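Local coordinates for protein kallistatin (Homo sapiens, PDB 6F4V) that inhibits tissue kallikrein as a serpin, forming an equimolar, heat- and SDS-stable complex with the protease when it is cleaved at the reactive site, at residues A[8-12]-A[58-62]; A[15-20]-A[286-290]. All blocks are in the same frame, centred on the assembly; numbering follows the deposited sequence.

How the interactions relate
Near the N terminus, helix 6-23 supplies one side of both contacts, first 8-12 and then 15-20. Interaction 1 closes a loop of 45 residues, made mostly of the rest of helix 6-23 and helices 33-44 and 49-58, where the chain leaves helix 49-58 at 58-62. Interaction 2 spans 265 residues, including much of the large mixed sheet, and brings 286-290, at the end of helix 283-286, against helix 6-23. The segments alternate along the chain, so the two loops cross instead of nesting. Arg15 of interaction 2 joins them by bonding to Gly58 O of interaction 1, and Phe12 touches Leu287. Together they tie the N-terminal helix to the helical part of the serpin fold and to the connection between strands 269-282 and 312-324.

Interaction 1: residues A[8-12]-A[58-62]; sequences ANADF and GLGFN. With EDO (1,2-ethanediol), chain D.
Ala8 sets its methyl over one face of the Phe61 ring, with CB 3.6 Å from the ring centroid and displaced toward the rim, a CH-pi contact. The same CB reaches Gly60 O at 3.3 Å, so this small side chain sits in the angle between the ring and the carbonyl. One turn further along the helix the roles are reversed: Leu59 CD2 stands almost on the normal of the Phe12 ring, 4.0 Å from its centroid. Phe12 has CG anti to the backbone N (chi1 180°), which carries the ring toward the loop, while its CB approaches Leu59 O at 3.6 Å. Gly60, between Leu59 and Phe61 in the sequence, ends helix 49-58 in a Schellman motif with positive phi (99°), and its CA passes 3.7 Å from Asp11 OD2; a CB there would run into that oxygen and into Ala8 O. In serpin nomenclature this is the end of helix C lying against helix A, with helices 33-44 and 68-83 packing around the aromatic rings. Asp11 OD2 is salt-bridged to Arg15 NE, and an alanine in place of Asp11 would probably leave that guanidinium without its carboxylate mate and less firmly fixed beside the loop. No direct hydrogen bond joins the two segments. Instead, one water donates both to Asn9 OD1 and to Leu59 O, at 2.8 Å each, and the Asn9 amide is turned 79° from the plane of the Phe61 ring. At the margin a 1,2-ethanediol, probably from the crystallisation liquor, donates from O1 to Gly60 O at 2.6 Å.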
loop_
_atom_site.group_PDB
_atom_site.type_symbol
_atom_site.label_atom_id
_atom_site.label_comp_id
_atom_site.label_asym_id
_atom_site.label_seq_id
_atom_site.Cartn_x
_atom_site.Cartn_y
_atom_site.Cartn_z
ATOM N N ALA A 8 -10.869 0.365 -9.805
ATOM C CA ALA A 8 -9.746 -0.491 -10.215
ATOM C C ALA A 8 -8.678 -0.571 -9.128
ATOM O O ALA A 8 -8.191 -1.656 -8.805
ATOM C CB ALA A 8 -9.122 0.014 -11.481
ATOM N N ASN A 9 -8.320 0.570 -8.542
ATOM C CA ASN A 9 -7.299 0.560 -7.507
ATOM C C ASN A 9 -7.682 -0.324 -6.302
ATOM O O ASN A 9 -6.826 -1.015 -5.745
ATOM C CB ASN A 9 -6.970 1.999 -7.066
ATOM C CG ASN A 9 -6.121 2.748 -8.076
ATOM O OD1 ASN A 9 -5.554 2.162 -9.001
ATOM N ND2 ASN A 9 -5.999 4.085 -7.883
ATOM N N ALA A 10 -8.942 -0.269 -5.887
ATOM C CA ALA A 10 -9.422 -1.096 -4.777
ATOM C C ALA A 10 -9.439 -2.579 -5.162
ATOM O O ALA A 10 -9.084 -3.426 -4.354
ATOM C CB ALA A 10 -10.792 -0.644 -4.317
ATOM N N ASP A 11 -9.853 -2.876 -6.391
ATOM C CA ASP A 11 -9.844 -4.248 -6.913
ATOM C C ASP A 11 -8.454 -4.804 -6.849
ATOM O O ASP A 11 -8.269 -5.918 -6.400
ATOM C CB ASP A 11 -10.395 -4.274 -8.359
ATOM C CG ASP A 11 -10.203 -5.626 -9.072
ATOM O OD1 ASP A 11 -10.940 -6.546 -8.710
ATOM O OD2 ASP A 11 -9.315 -5.762 -9.978
ATOM N N PHE A 12 -7.469 -4.050 -7.348
ATOM C CA PHE A 12 -6.088 -4.501 -7.279
ATOM C C PHE A 12 -5.636 -4.741 -5.842
ATOM O O PHE A 12 -5.008 -5.776 -5.545
ATOM C CB PHE A 12 -5.148 -3.519 -7.954
ATOM C CG PHE A 12 -3.730 -3.940 -7.899
ATOM C CD1 PHE A 12 -3.281 -4.984 -8.699
ATOM C CD2 PHE A 12 -2.853 -3.366 -7.010
ATOM C CE1 PHE A 12 -1.973 -5.430 -8.634
ATOM C CE2 PHE A 12 -1.532 -3.807 -6.945
ATOM C CZ PHE A 12 -1.087 -4.834 -7.783
ATOM N N GLY A 58 -4.082 -5.626 -15.683
ATOM C CA GLY A 58 -3.585 -6.259 -14.471
ATOM C C GLY A 58 -3.882 -5.431 -13.211
ATOM O O GLY A 58 -4.159 -5.984 -12.138
ATOM N N LEU A 59 -3.811 -4.118 -13.369
ATOM C CA LEU A 59 -4.123 -3.172 -12.286
ATOM C C LEU A 59 -5.608 -2.993 -12.058
ATOM O O LEU A 59 -6.006 -2.194 -11.194
ATOM C CB LEU A 59 -3.469 -1.822 -12.572
ATOM C CG LEU A 59 -1.964 -1.820 -12.461
ATOM C CD1 LEU A 59 -1.416 -0.487 -12.953
ATOM C CD2 LEU A 59 -1.541 -2.117 -11.025
ATOM N N GLY A 60 -6.435 -3.653 -12.870
ATOM C CA GLY A 60 -7.877 -3.652 -12.696
ATOM C C GLY A 60 -8.636 -2.680 -13.573
ATOM O O GLY A 60 -9.854 -2.574 -13.440
ATOM N N PHE A 61 -7.973 -2.001 -14.503
ATOM C CA PHE A 61 -8.662 -0.993 -15.291
ATOM C C PHE A 61 -9.438 -1.649 -16.419
ATOM O O PHE A 61 -8.943 -2.588 -17.030
ATOM C CB PHE A 61 -7.686 0.070 -15.809
ATOM C CG PHE A 61 -7.132 0.886 -14.717
ATOM C CD1 PHE A 61 -7.934 1.819 -14.089
ATOM C CD2 PHE A 61 -5.845 0.682 -14.242
ATOM C CE1 PHE A 61 -7.453 2.548 -13.038
ATOM C CE2 PHE A 61 -5.367 1.390 -13.153
ATOM C CZ PHE A 61 -6.179 2.334 -12.550
ATOM N N ASN A 62 -10.671 -1.194 -16.622
ATOM C CA ASN A 62 -11.517 -1.690 -17.704
ATOM C C ASN A 62 -11.361 -0.690 -18.823
ATOM O O ASN A 62 -11.899 0.427 -18.770
ATOM C CB ASN A 62 -12.975 -1.826 -17.250
ATOM C CG ASN A 62 -13.877 -2.367 -18.347
ATOM O OD1 ASN A 62 -13.561 -2.263 -19.538
ATOM N ND2 ASN A 62 -15.024 -2.924 -17.946
HETATM C C1 EDO D . -12.706 -3.392 -11.256
HETATM O O1 EDO D . -11.393 -3.803 -11.689
HETATM C C2 EDO D . -13.056 -2.004 -11.785
HETATM O O2 EDO D . -13.053 -1.982 -13.226
HETATM O O HOH W 1 -4.626 -0.348 -9.652
#

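Interaction 2: residues A[15-20]-A[286-290]; sequences RFYYLI and ILPRL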
loop_
_atom_site.group_PDB
_atom_site.type_symbol
_atom_site.label_atom_id
_atom_site.label_comp_id
_atom_site.label_asym_id
_atom_site.label_seq_id
_atom_site.Cartn_x
_atom_site.Cartn_y
_atom_site.Cartn_z
ATOM N N ARG A 15 -7.104 -7.989 -4.539
ATOM C CA ARG A 15 -6.526 -9.125 -5.278
ATOM C C ARG A 15 -5.116 -9.429 -4.783
ATOM O O ARG A 15 -4.762 -10.613 -4.581
ATOM C CB ARG A 15 -6.532 -8.885 -6.793
ATOM C CG ARG A 15 -7.879 -9.191 -7.468
ATOM C CD ARG A 15 -7.753 -9.264 -8.981
ATOM N NE ARG A 15 -7.502 -7.956 -9.529
ATOM C CZ ARG A 15 -6.429 -7.552 -10.211
ATOM N NH1 ARG A 15 -5.431 -8.362 -10.554
ATOM N NH2 ARG A 15 -6.389 -6.281 -10.595
ATOM N N PHE A 16 -4.304 -8.374 -4.587
ATOM C CA PHE A 16 -2.938 -8.548 -4.113
ATOM C C PHE A 16 -2.946 -9.156 -2.709
ATOM O O PHE A 16 -2.225 -10.120 -2.433
ATOM C CB PHE A 16 -2.152 -7.234 -4.149
ATOM C CG PHE A 16 -0.682 -7.393 -3.894
ATOM C CD1 PHE A 16 -0.173 -7.415 -2.590
ATOM C CD2 PHE A 16 0.204 -7.479 -4.938
ATOM C CE1 PHE A 16 1.174 -7.569 -2.350
ATOM C CE2 PHE A 16 1.573 -7.619 -4.705
ATOM C CZ PHE A 16 2.063 -7.657 -3.405
ATOM N N TYR A 17 -3.750 -8.584 -1.830
ATOM C CA TYR A 17 -3.885 -9.085 -0.448
ATOM C C TYR A 17 -4.248 -10.574 -0.484
ATOM O O TYR A 17 -3.661 -11.408 0.218
ATOM C CB TYR A 17 -4.913 -8.278 0.358
ATOM C CG TYR A 17 -4.982 -8.812 1.754
ATOM C CD1 TYR A 17 -4.081 -8.422 2.705
ATOM C CD2 TYR A 17 -5.842 -9.858 2.062
ATOM C CE1 TYR A 17 -4.070 -9.007 3.971
ATOM C CE2 TYR A 17 -5.826 -10.492 3.303
ATOM C CZ TYR A 17 -4.949 -10.063 4.263
ATOM O OH TYR A 17 -4.927 -10.723 5.499
ATOM N N TYR A 18 -5.269 -10.893 -1.250
ATOM C CA TYR A 18 -5.771 -12.274 -1.263
ATOM C C TYR A 18 -4.683 -13.274 -1.674
ATOM O O TYR A 18 -4.564 -14.343 -1.083
ATOM C CB TYR A 18 -6.957 -12.411 -2.177
ATOM C CG TYR A 18 -7.580 -13.793 -2.105
ATOM C CD1 TYR A 18 -8.530 -14.087 -1.125
ATOM C CD2 TYR A 18 -7.220 -14.796 -3.000
ATOM C CE1 TYR A 18 -9.119 -15.345 -1.054
ATOM C CE2 TYR A 18 -7.810 -16.071 -2.935
ATOM C CZ TYR A 18 -8.763 -16.326 -1.961
ATOM O OH TYR A 18 -9.379 -17.568 -1.843
ATOM N N LEU A 19 -3.901 -12.913 -2.677
ATOM C CA LEU A 19 -2.807 -13.772 -3.174
ATOM C C LEU A 19 -1.770 -13.990 -2.063
ATOM O O LEU A 19 -1.397 -15.133 -1.768
ATOM C CB LEU A 19 -2.161 -13.165 -4.424
ATOM C CG LEU A 19 -0.946 -13.927 -5.035
ATOM C CD1 LEU A 19 -0.665 -13.495 -6.452
ATOM C CD2 LEU A 19 0.342 -13.692 -4.286
ATOM N N ILE A 20 -1.354 -12.913 -1.392
ATOM C CA ILE A 20 -0.351 -13.023 -0.333
ATOM C C ILE A 20 -0.881 -13.865 0.820
ATOM O O ILE A 20 -0.189 -14.749 1.336
ATOM C CB ILE A 20 0.066 -11.638 0.266
ATOM C CG1 ILE A 20 0.586 -10.694 -0.826
ATOM C CG2 ILE A 20 1.135 -11.806 1.351
ATOM C CD1 ILE A 20 1.756 -11.212 -1.622
ATOM N N ILE A 286 5.700 -12.237 -7.804
ATOM C CA ILE A 286 4.277 -12.283 -7.440
ATOM C C ILE A 286 3.320 -11.872 -8.555
ATOM O O ILE A 286 2.343 -12.563 -8.824
ATOM C CB ILE A 286 4.019 -11.382 -6.201
ATOM C CG1 ILE A 286 4.756 -11.927 -4.967
ATOM C CG2 ILE A 286 2.522 -11.225 -5.895
ATOM C CD1 ILE A 286 4.966 -10.868 -3.884
ATOM N N LEU A 287 3.603 -10.756 -9.214
ATOM C CA LEU A 287 2.669 -10.167 -10.153
ATOM C C LEU A 287 2.346 -10.974 -11.384
ATOM O O LEU A 287 1.268 -10.805 -11.916
ATOM C CB LEU A 287 3.081 -8.758 -10.548
ATOM C CG LEU A 287 3.031 -7.692 -9.446
ATOM C CD1 LEU A 287 3.434 -6.365 -10.039
ATOM C CD2 LEU A 287 1.708 -7.568 -8.731
ATOM N N PRO A 288 3.224 -11.900 -11.822
ATOM C CA PRO A 288 2.767 -12.753 -12.917
ATOM C C PRO A 288 1.478 -13.531 -12.603
ATOM O O PRO A 288 0.751 -13.901 -13.533
ATOM C CB PRO A 288 3.949 -13.718 -13.121
ATOM C CG PRO A 288 5.122 -12.903 -12.727
ATOM C CD PRO A 288 4.645 -12.133 -11.520
ATOM N N ARG A 289 1.197 -13.782 -11.322
ATOM C CA ARG A 289 -0.043 -14.425 -10.923
ATOM C C ARG A 289 -1.225 -13.487 -10.716
ATOM O O ARG A 289 -2.299 -13.966 -10.373
ATOM C CB ARG A 289 0.193 -15.296 -9.700
ATOM C CG ARG A 289 1.122 -16.445 -10.017
ATOM C CD ARG A 289 1.325 -17.401 -8.854
ATOM N NE ARG A 289 1.852 -16.791 -7.638
ATOM C CZ ARG A 289 3.089 -16.310 -7.481
ATOM N NH1 ARG A 289 3.971 -16.304 -8.479
ATOM N NH2 ARG A 289 3.445 -15.783 -6.320
ATOM N N LEU A 290 -1.049 -12.183 -10.960
ATOM C CA LEU A 290 -2.129 -11.200 -10.886
ATOM C C LEU A 290 -2.359 -10.480 -12.205
ATOM O O LEU A 290 -2.876 -9.372 -12.210
ATOM C CB LEU A 290 -1.813 -10.171 -9.794
ATOM C CG LEU A 290 -1.771 -10.700 -8.379
ATOM C CD1 LEU A 290 -1.323 -9.641 -7.385
ATOM C CD2 LEU A 290 -3.134 -11.256 -7.982
#
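Leu19 and Leu290 meet at the middle of this contact, Leu19 CD1 coming to 3.6 Å from Leu290 CG. With chi1 at 177°, Leu19 CG lies opposite its backbone nitrogen and the isobutyl group extends toward 286-290, its two methyls serving different neighbours: CD1 packs on Leu290 and on the CB of Arg289, while CD2 meets Ile286 CG2 at 3.7 Å. Leu290 is rotated the other way, with CG beside the nitrogen (chi1 -65°), and its two methyls part between Phe16 and Leu19. CD2 stays with Leu19, and CD1 approaches Phe16 CD2 at 3.6 Å. The Phe16 side chain is crossed at about a right angle by those of Ile286, Leu287 and Leu290. Of these, Leu287 CD2 lies at the ring edge, near its plane and 4.0 Å from Phe16 CE2, whereas the Ile286 and Leu290 methyls come in obliquely. Ile286 divides its branches in turn: CG2 touches both Leu19 and Phe16, and CD1 reaches Ile20 CD1 at 3.9 Å. The backbone of 286-290 is held by two successive bonds, Arg289 N to Ile286 O and Leu290 N to Leu287 O. This links serpin helix A to the connection between strands 269-282 and 312-324 of the large sheet. Arg15 bends at chi3, bringing its guanidinium edge-on to Leu290 O; the NH1 bond of 3.2 Å is weak, bent to 126° at the hydrogen, and NH2 goes to Gly58 O. Arg289 directs its polar end to Glu23 and Gln285 O. The two segments are thus joined mainly by apolar packing of branched and aromatic side chains, the one direct hydrogen bond being weak and the arginines spending most of their bonding on other parts of the chain.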